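Local coordinates for protein Gp26 (PDB 4JZ5) that probably hydrolyses the glycan strands of the Listeria cell-wall peptidoglycan, as a phage endolysin whose catalytic domain belongs to glycosyl hydrolase family 25, at residues A82-G87 and L114-E119; G175-K180 and Y194-R199. One frame throughout, in Å; residues are numbered along the deposited sequence.

Interaction 1: residues A82-G87 and L114-E119; sequences ALFEGG and LFLDYE
The rings of Phe84 and Tyr118 meet obliquely, their planes inclined by 31° and their centroids 5.2 Å apart. CE1 and CZ of Phe84 both approach Tyr118 CE1, CZ to 3.5 Å, while the methyl of Ala82 sits by the neighbouring CD1. Leu116 CD1 reaches the Phe84 ring at CE2. The contact lies where parallel strands 76-81 and 114-117 of the family 25 barrel-like alpha/beta fold run out into loops. Here Ala82 N donates an almost straight bond to Asp117 O (3.0 Å, 170°), carrying the pairing one step past strand 76-81. A small residue suits this place: the Ala82 methyl lies 3.6 Å from Leu116 CD1, between the leucine and the tyrosine, where the backbones come close. Phe84 has its CG between the backbone N and the carbonyl carbon (chi1 45°), which turns the ring back toward the strand; helix 87-106 covers it through Asp89, Thr90 and Glu93, and Tyr118 rests on Val128 and Cys132 of helix 128-143. Tyrosine serves both needs, apolar along CD1 and CE1 but polar at the end, since a water links its OH to Phe84 O. A second water gives its hydrogens to Ala82 O and Asp117 O and takes one from Glu119 N, joining backbone groups at and just past the strand ends. Asp117 O thus accepts twice, from this water and from Ala82 N, each at 3.0 Å.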
# COMPACT_ATOMS: atom_id res chain seq x y z
N ALA A 82 3.63 5.79 -7.58
CA ALA A 82 4.41 5.82 -8.81
C ALA A 82 4.19 7.06 -9.66
O ALA A 82 3.05 7.48 -9.87
CB ALA A 82 4.09 4.61 -9.64
N LEU A 83 5.29 7.59 -10.18
CA LEU A 83 5.29 8.72 -11.10
C LEU A 83 6.31 8.51 -12.23
O LEU A 83 6.77 9.45 -12.85
CB LEU A 83 5.64 10.00 -10.34
CG LEU A 83 4.57 10.43 -9.34
CD1 LEU A 83 5.08 11.52 -8.42
CD2 LEU A 83 3.31 10.87 -10.04
N PHE A 84 6.65 7.25 -12.53
CA PHE A 84 7.83 7.02 -13.35
C PHE A 84 7.64 7.31 -14.83
O PHE A 84 6.56 7.13 -15.41
CB PHE A 84 8.45 5.63 -13.11
CG PHE A 84 7.48 4.47 -13.05
CD1 PHE A 84 6.82 4.02 -14.18
CD2 PHE A 84 7.30 3.78 -11.87
CE1 PHE A 84 5.98 2.92 -14.12
CE2 PHE A 84 6.47 2.66 -11.81
CZ PHE A 84 5.81 2.23 -12.93
N GLU A 85 8.72 7.76 -15.45
CA GLU A 85 8.72 8.17 -16.85
C GLU A 85 8.98 7.02 -17.83
O GLU A 85 8.83 7.21 -19.03
CB GLU A 85 9.76 9.27 -17.07
CG GLU A 85 9.41 10.57 -16.33
CD GLU A 85 10.33 11.73 -16.65
OE1 GLU A 85 11.31 11.55 -17.41
OE2 GLU A 85 10.03 12.86 -16.16
N GLY A 86 9.37 5.86 -17.31
CA GLY A 86 9.85 4.77 -18.14
C GLY A 86 11.36 4.67 -18.05
O GLY A 86 12.01 5.48 -17.39
N GLY A 87 11.94 3.66 -18.69
CA GLY A 87 13.38 3.54 -18.75
C GLY A 87 14.02 3.52 -17.38
O GLY A 87 13.54 2.87 -16.46
N LEU A 114 5.46 -5.03 0.46
CA LEU A 114 5.66 -3.79 -0.28
C LEU A 114 4.66 -3.72 -1.42
O LEU A 114 4.16 -4.75 -1.87
CB LEU A 114 7.09 -3.73 -0.84
CG LEU A 114 8.21 -3.90 0.19
CD1 LEU A 114 9.54 -4.07 -0.52
CD2 LEU A 114 8.29 -2.73 1.16
N PHE A 115 4.35 -2.50 -1.87
CA PHE A 115 3.37 -2.31 -2.93
C PHE A 115 3.75 -1.20 -3.89
O PHE A 115 4.29 -0.17 -3.50
CB PHE A 115 2.01 -1.93 -2.34
CG PHE A 115 1.35 -3.02 -1.58
CD1 PHE A 115 0.56 -3.94 -2.24
CD2 PHE A 115 1.49 -3.14 -0.22
CE1 PHE A 115 -0.08 -4.96 -1.55
CE2 PHE A 115 0.86 -4.17 0.46
CZ PHE A 115 0.09 -5.07 -0.21
N LEU A 116 3.42 -1.43 -5.16
CA LEU A 116 3.40 -0.41 -6.18
C LEU A 116 1.97 0.14 -6.28
O LEU A 116 1.03 -0.60 -6.59
CB LEU A 116 3.79 -1.02 -7.52
CG LEU A 116 3.65 -0.12 -8.75
CD1 LEU A 116 4.44 1.15 -8.57
CD2 LEU A 116 4.11 -0.85 -10.00
N ASP A 117 1.81 1.44 -6.01
CA ASP A 117 0.54 2.15 -6.19
C ASP A 117 0.61 2.87 -7.52
O ASP A 117 1.39 3.84 -7.69
CB ASP A 117 0.40 3.13 -5.01
CG ASP A 117 -0.78 4.07 -5.10
OD1 ASP A 117 -1.32 4.28 -6.19
OD2 ASP A 117 -1.15 4.65 -4.06
N TYR A 118 -0.13 2.35 -8.51
CA TYR A 118 -0.02 2.84 -9.88
C TYR A 118 -1.38 3.30 -10.33
O TYR A 118 -2.21 2.46 -10.72
CB TYR A 118 0.53 1.78 -10.85
CG TYR A 118 1.00 2.44 -12.12
CD1 TYR A 118 2.26 2.98 -12.22
CD2 TYR A 118 0.15 2.61 -13.20
CE1 TYR A 118 2.68 3.65 -13.35
CE2 TYR A 118 0.56 3.27 -14.34
CZ TYR A 118 1.81 3.81 -14.40
OH TYR A 118 2.18 4.48 -15.55
N GLU A 119 -1.63 4.61 -10.26
CA GLU A 119 -2.97 5.12 -10.52
C GLU A 119 -2.99 6.38 -11.39
O GLU A 119 -4.04 6.99 -11.57
CB GLU A 119 -3.68 5.35 -9.20
CG GLU A 119 -3.07 6.43 -8.35
CD GLU A 119 -3.73 6.52 -6.96
OE1 GLU A 119 -3.27 5.92 -5.98
OE2 GLU A 119 -4.74 7.25 -6.83
O HOH W 1 0.53 6.27 -9.17
O HOH W 2 3.97 6.43 -14.89

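Interaction 2: residues G175-K180 and Y194-R199; sequences GVDNGK and YTSKGR
Asp177 faces Thr195, and Gly179 passes Gly198 with CA atoms 4.0 Å apart, as the loop 175-180 follows the corner that the chain turns at Ser196. The carboxylate of Asp177 sits inside this corner. Its OD1 accepts twice, from Thr195 OG1 at 2.6 Å, nearly in line with the C-O bond, and from Ser196 N at 2.7 Å on the syn lone pair; OD2 takes the Ser196 hydroxyl, also syn, at 2.7 Å. Three bonds thus fix the acid's rotation. While it donates to Asp177, Thr195 OG1 also accepts from Gly179 N and from Lys197 N two residues on, the latter closing an ST turn. With OG1 anti to the backbone N (chi1 -172°), the threonine presents its hydroxyl to the loop and lays CG2 against Gly179 CA, 3.7 Å away. Glycine suits this place because a CB would press on Lys197 O, which already lies 3.5 Å from Gly179 CA, and, at this positive phi, on Asn178 O. Asn178 shapes the loop by an Asx turn, its OD1 accepting from Lys180 N. CD1 of Tyr194 comes to 3.5 Å from Lys180 C, with Gly179 O near the ring plane at its edge, and a water joins that oxygen to Tyr194 OH. The loop, which follows strand 169-172, is thereby held to strands 191-195 and 197-200, while Met209 and Val207 of strand 206-211 pair with their backbones.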
# COMPACT_ATOMS: atom_id res chain seq x y z
N GLY A 175 -17.66 3.10 -3.79
CA GLY A 175 -19.10 3.29 -3.77
C GLY A 175 -19.47 4.68 -3.26
O GLY A 175 -18.93 5.67 -3.73
N VAL A 176 -20.37 4.74 -2.29
CA VAL A 176 -20.78 6.02 -1.70
C VAL A 176 -19.67 6.69 -0.91
O VAL A 176 -19.78 7.87 -0.59
CB VAL A 176 -22.01 5.89 -0.77
CG1 VAL A 176 -23.25 5.53 -1.57
CG2 VAL A 176 -21.76 4.90 0.35
N ASP A 177 -18.61 5.94 -0.61
CA ASP A 177 -17.44 6.45 0.10
C ASP A 177 -17.84 7.11 1.42
O ASP A 177 -17.57 8.29 1.65
CB ASP A 177 -16.63 7.41 -0.76
CG ASP A 177 -15.16 7.48 -0.34
OD1 ASP A 177 -14.74 6.69 0.53
OD2 ASP A 177 -14.43 8.33 -0.89
N ASN A 178 -18.46 6.32 2.29
CA ASN A 178 -19.03 6.86 3.52
C ASN A 178 -18.42 6.26 4.76
O ASN A 178 -19.02 6.31 5.84
CB ASN A 178 -20.55 6.66 3.55
CG ASN A 178 -20.94 5.23 3.76
OD1 ASN A 178 -20.13 4.32 3.60
ND2 ASN A 178 -22.20 5.00 4.11
N GLY A 179 -17.22 5.70 4.64
CA GLY A 179 -16.51 5.19 5.79
C GLY A 179 -16.78 3.74 6.10
O GLY A 179 -16.15 3.17 7.00
N LYS A 180 -17.71 3.12 5.37
CA LYS A 180 -18.08 1.73 5.58
C LYS A 180 -18.05 1.02 4.23
O LYS A 180 -18.15 1.67 3.19
CB LYS A 180 -19.48 1.62 6.19
CG LYS A 180 -19.58 2.25 7.56
CD LYS A 180 -18.86 1.44 8.61
CE LYS A 180 -19.00 2.09 9.98
NZ LYS A 180 -18.39 1.25 11.07
N TYR A 194 -12.02 0.06 0.54
CA TYR A 194 -13.46 0.27 0.38
C TYR A 194 -13.93 1.69 0.67
O TYR A 194 -15.07 2.04 0.36
CB TYR A 194 -14.25 -0.75 1.20
CG TYR A 194 -14.04 -0.72 2.70
CD1 TYR A 194 -14.68 0.21 3.49
CD2 TYR A 194 -13.23 -1.67 3.32
CE1 TYR A 194 -14.52 0.21 4.85
CE2 TYR A 194 -13.07 -1.67 4.69
CZ TYR A 194 -13.72 -0.74 5.45
OH TYR A 194 -13.55 -0.77 6.82
N THR A 195 -13.08 2.52 1.26
CA THR A 195 -13.41 3.91 1.49
C THR A 195 -12.14 4.72 1.68
O THR A 195 -11.11 4.17 2.10
CB THR A 195 -14.32 4.08 2.74
OG1 THR A 195 -14.80 5.42 2.84
CG2 THR A 195 -13.60 3.71 4.02
N SER A 196 -12.23 6.01 1.37
CA SER A 196 -11.19 6.98 1.68
C SER A 196 -11.62 7.87 2.85
O SER A 196 -10.87 8.78 3.23
CB SER A 196 -10.88 7.85 0.47
OG SER A 196 -11.95 8.74 0.16
N LYS A 197 -12.78 7.60 3.43
CA LYS A 197 -13.37 8.48 4.44
C LYS A 197 -13.66 7.74 5.73
O LYS A 197 -14.63 8.02 6.42
CB LYS A 197 -14.65 9.13 3.90
CG LYS A 197 -14.45 9.92 2.63
CD LYS A 197 -13.46 11.04 2.78
CE LYS A 197 -13.40 11.86 1.49
NZ LYS A 197 -12.40 12.96 1.54
N GLY A 198 -12.79 6.79 6.06
CA GLY A 198 -12.91 6.09 7.31
C GLY A 198 -12.82 7.00 8.51
O GLY A 198 -12.18 8.06 8.47
N ARG A 199 -13.45 6.56 9.58
CA ARG A 199 -13.39 7.24 10.85
C ARG A 199 -12.98 6.26 11.92
O ARG A 199 -13.69 5.29 12.21
CB ARG A 199 -14.72 7.86 11.19
CG ARG A 199 -14.63 8.86 12.31
CD ARG A 199 -16.01 9.32 12.71
NE ARG A 199 -16.81 8.22 13.25
CZ ARG A 199 -16.79 7.84 14.52
NH1 ARG A 199 -16.03 8.46 15.41
NH2 ARG A 199 -17.55 6.82 14.92
O HOH W 3 -15.33 4.41 9.32
O HOH W 4 -15.62 0.53 8.10

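How the interactions relate
Both contacts tie a loop that follows a strand of the same mixed sheet to another strand, yet they differ in burial and chemistry. Interaction 1 is wholly buried, under helices 87-106 and 128-143, and relies on apolar carbon packing with one direct backbone bond and bridging waters. Interaction 2 is partly exposed, its centre about 17 Å from that of the chain, against about 12 Å for interaction 1, and relies on a carboxylate and hydroxyls bonded to one another and to backbone N-H groups. Each uses a tyrosine whose hydroxyl reaches a loop carbonyl through water. The two do not touch: their centres lie about 25 Å apart.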